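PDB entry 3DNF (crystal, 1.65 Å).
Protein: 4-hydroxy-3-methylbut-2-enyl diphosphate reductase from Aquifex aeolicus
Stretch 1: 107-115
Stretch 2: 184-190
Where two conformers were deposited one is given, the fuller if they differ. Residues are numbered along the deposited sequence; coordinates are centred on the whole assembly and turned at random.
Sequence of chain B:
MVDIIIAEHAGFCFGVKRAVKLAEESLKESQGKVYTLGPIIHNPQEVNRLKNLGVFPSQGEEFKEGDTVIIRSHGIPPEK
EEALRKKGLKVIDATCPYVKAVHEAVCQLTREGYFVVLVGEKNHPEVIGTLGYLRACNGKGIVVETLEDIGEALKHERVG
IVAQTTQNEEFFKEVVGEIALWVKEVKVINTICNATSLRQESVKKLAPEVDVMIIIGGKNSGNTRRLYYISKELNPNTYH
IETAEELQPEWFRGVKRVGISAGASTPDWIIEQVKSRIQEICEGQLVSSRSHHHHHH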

# COMPACT_ATOMS: atom_id res chain seq x y z
N CYS B 107 -0.93 -8.56 -17.54
CA CYS B 107 -0.86 -9.95 -17.96
C CYS B 107 0.05 -10.83 -17.08
O CYS B 107 -0.28 -11.97 -16.80
CB CYS B 107 -0.48 -10.07 -19.43
SG CYS B 107 -1.75 -9.31 -20.53
N GLN B 108 1.18 -10.28 -16.67
CA GLN B 108 2.07 -10.93 -15.72
C GLN B 108 1.33 -11.24 -14.42
O GLN B 108 1.40 -12.37 -13.96
CB GLN B 108 3.31 -10.09 -15.47
CG GLN B 108 4.26 -10.72 -14.45
CD GLN B 108 5.23 -9.71 -13.89
OE1 GLN B 108 5.46 -8.65 -14.49
NE2 GLN B 108 5.80 -10.02 -12.75
N LEU B 109 0.62 -10.24 -13.86
CA LEU B 109 -0.12 -10.43 -12.64
C LEU B 109 -1.20 -11.52 -12.79
O LEU B 109 -1.42 -12.32 -11.86
CB LEU B 109 -0.73 -9.09 -12.17
CG LEU B 109 0.26 -8.04 -11.59
CD1 LEU B 109 -0.50 -6.72 -11.37
CD2 LEU B 109 0.92 -8.48 -10.28
N THR B 110 -1.84 -11.56 -13.94
CA THR B 110 -2.83 -12.60 -14.24
C THR B 110 -2.19 -14.02 -14.24
O THR B 110 -2.71 -14.95 -13.60
CB THR B 110 -3.51 -12.28 -15.60
OG1 THR B 110 -4.28 -11.07 -15.45
CG2 THR B 110 -4.40 -13.46 -16.06
N ARG B 111 -1.07 -14.16 -14.94
CA ARG B 111 -0.31 -15.42 -14.94
C ARG B 111 0.08 -15.88 -13.53
O ARG B 111 0.10 -17.07 -13.24
CB ARG B 111 0.94 -15.32 -15.83
CG ARG B 111 0.61 -15.11 -17.31
CD ARG B 111 1.87 -15.33 -18.19
NE ARG B 111 2.92 -14.33 -17.94
CZ ARG B 111 3.04 -13.15 -18.57
NH1 ARG B 111 2.18 -12.76 -19.50
NH2 ARG B 111 4.04 -12.35 -18.25
N GLU B 112 0.32 -14.91 -12.65
CA GLU B 112 0.72 -15.18 -11.28
C GLU B 112 -0.49 -15.39 -10.35
O GLU B 112 -0.30 -15.65 -9.19
CB GLU B 112 1.64 -14.06 -10.78
CG GLU B 112 2.98 -13.96 -11.60
CD GLU B 112 3.86 -12.76 -11.22
OE1 GLU B 112 3.41 -11.90 -10.44
OE2 GLU B 112 5.02 -12.66 -11.71
N GLY B 113 -1.70 -15.29 -10.89
CA GLY B 113 -2.90 -15.70 -10.16
C GLY B 113 -3.54 -14.55 -9.38
O GLY B 113 -4.34 -14.78 -8.46
N TYR B 114 -3.19 -13.31 -9.71
CA TYR B 114 -3.80 -12.16 -9.00
C TYR B 114 -5.08 -11.63 -9.64
O TYR B 114 -5.24 -11.69 -10.87
CB TYR B 114 -2.83 -10.95 -8.92
CG TYR B 114 -1.63 -11.20 -8.06
CD1 TYR B 114 -1.69 -10.99 -6.69
CD2 TYR B 114 -0.44 -11.72 -8.61
CE1 TYR B 114 -0.58 -11.25 -5.89
CE2 TYR B 114 0.67 -11.97 -7.82
CZ TYR B 114 0.59 -11.74 -6.45
OH TYR B 114 1.67 -12.00 -5.66
N PHE B 115 -5.98 -11.11 -8.80
CA PHE B 115 -7.10 -10.27 -9.26
C PHE B 115 -6.52 -8.85 -9.42
O PHE B 115 -5.89 -8.37 -8.52
CB PHE B 115 -8.19 -10.24 -8.19
CG PHE B 115 -9.36 -9.37 -8.53
CD1 PHE B 115 -10.42 -9.87 -9.30
CD2 PHE B 115 -9.42 -8.04 -8.07
CE1 PHE B 115 -11.53 -9.05 -9.61
CE2 PHE B 115 -10.53 -7.22 -8.38
CZ PHE B 115 -11.59 -7.73 -9.13
N LYS B 184 -4.99 -10.76 1.94
CA LYS B 184 -3.87 -11.54 2.47
C LYS B 184 -2.55 -11.21 1.81
O LYS B 184 -1.53 -11.18 2.47
CB LYS B 184 -4.11 -13.03 2.31
CG LYS B 184 -2.97 -13.92 2.82
CD LYS B 184 -3.17 -15.36 2.36
CE LYS B 184 -2.26 -16.32 3.11
NZ LYS B 184 -3.01 -17.58 3.49
N GLU B 185 -2.59 -11.00 0.49
CA GLU B 185 -1.39 -10.84 -0.29
C GLU B 185 -1.61 -9.82 -1.39
O GLU B 185 -2.55 -9.92 -2.17
CB GLU B 185 -0.97 -12.19 -0.86
CG GLU B 185 0.11 -12.08 -1.84
CD GLU B 185 0.58 -13.42 -2.34
OE1 GLU B 185 0.59 -14.41 -1.56
OE2 GLU B 185 0.96 -13.47 -3.53
N VAL B 186 -0.74 -8.82 -1.43
CA VAL B 186 -0.88 -7.77 -2.42
C VAL B 186 0.43 -7.68 -3.18
O VAL B 186 1.49 -7.65 -2.56
CB VAL B 186 -1.19 -6.39 -1.78
CG1 VAL B 186 -1.12 -5.30 -2.86
CG2 VAL B 186 -2.57 -6.41 -1.15
N LYS B 187 0.37 -7.62 -4.51
CA LYS B 187 1.56 -7.32 -5.28
C LYS B 187 1.36 -6.04 -6.06
O LYS B 187 0.35 -5.87 -6.73
CB LYS B 187 1.93 -8.46 -6.24
CG LYS B 187 3.11 -8.16 -7.14
CD LYS B 187 3.64 -9.43 -7.76
CE LYS B 187 4.67 -9.19 -8.83
NZ LYS B 187 5.30 -10.50 -9.21
N VAL B 188 2.32 -5.12 -5.95
CA VAL B 188 2.21 -3.86 -6.64
C VAL B 188 3.30 -3.74 -7.66
O VAL B 188 4.48 -3.97 -7.36
CB VAL B 188 2.39 -2.67 -5.65
CG1 VAL B 188 2.26 -1.29 -6.35
CG2 VAL B 188 1.44 -2.82 -4.46
N ILE B 189 2.91 -3.45 -8.90
CA ILE B 189 3.89 -3.06 -9.88
C ILE B 189 3.63 -1.58 -10.19
O ILE B 189 2.62 -1.22 -10.83
CB ILE B 189 3.81 -3.93 -11.14
CG1 ILE B 189 4.03 -5.40 -10.76
CG2 ILE B 189 4.83 -3.38 -12.22
CD1 ILE B 189 3.73 -6.36 -11.92
N ASN B 190 4.54 -0.73 -9.72
CA ASN B 190 4.34 0.71 -9.84
C ASN B 190 4.64 1.17 -11.27
O ASN B 190 5.79 1.36 -11.65
CB ASN B 190 5.19 1.50 -8.85
CG ASN B 190 4.87 3.01 -8.88
OD1 ASN B 190 4.34 3.54 -9.87
ND2 ASN B 190 5.22 3.69 -7.83
O HOH W 1 7.78 -9.86 -10.95

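What does the first turn of stretch 1 bring to the strand? The helix 107-111 and the strand 185-189 run nearly antiparallel, at 157°, with their axes 10.5 Å apart at closest approach, so side chains must span the gap. Cys 107 stays out of reach, but Gln 108 points its CA-to-CB bond toward the strand and extends with chi1 and chi2 both t. Its amide ends near two residues of the strand: OE1 of Gln 108 lies 3.9 Å from CD1 of Ile 189, and NE2 of Gln 108 lies 3.6 Å from NZ of Lys 187. Both of those nitrogens are donors, and they share an acceptor instead of bonding to each other. Water 1 accepts from Lys 187 NZ at 3.1 Å and, more weakly, from Gln 108 NE2 at 2.7 Å.

How does the buried Leu 109 take part when its CA-to-CB bond points sideways? The end of its side chain comes nearer the strand than its start suggests. CG of Leu 109 packs 3.9 Å from CD1 of Ile 189, an apolar contact, while CD2 of Leu 109 touches CD of Lys 187 at 3.8 Å. The lysine thus offers its aliphatic chain to the leucine before its charged end emerges beyond. The CA-to-CB bonds of Glu 185, Lys 187 and Ile 189 point toward stretch 1, and those of Val 186 and Val 188 point away, the alternation expected of a strand.

Where does the charge of Lys 187 go? Thr 110 and Arg 111 make no contact with the strand, and the answer comes from Glu 112, one turn after Gln 108. OE1 of Glu 112 meets NZ of Lys 187 at 2.7 Å in a salt bridge that is also a hydrogen bond, with the lysine donating. The other carboxylate oxygen is held from within stretch 1: Gln 108 NE2 donates to Glu 112 OE2 at 2.9 Å, with an angle of 170° that is close to straight. Lys 187 reaches this site in an extended form, all four chi angles t, and has the largest area covered by the other stretch.

How does the chain leave the helix and still return to the strand? Gly 113 closes the helix in a Schellman motif, with a phi of 92°. The backbone bonds from Gly 113 N to Thr 110 O, 2.9 Å, and from Tyr 114 N to Leu 109 O, 3.0 Å, tie the turn back to the helix. A CB on Gly 113 would be jammed against the carbonyl O of Glu 112, so the backbone itself calls for glycine. Tyr 114 then points toward the strand, with CZ of Tyr 114 lying 3.5 Å from CB of Lys 187 and the ring oblique to it. Its hydroxyl reaches farther: OH of Tyr 114 approaches OE2 of Glu 185 at 2.7 Å in a weak hydrogen bond. Phe 115, next along, is out of reach.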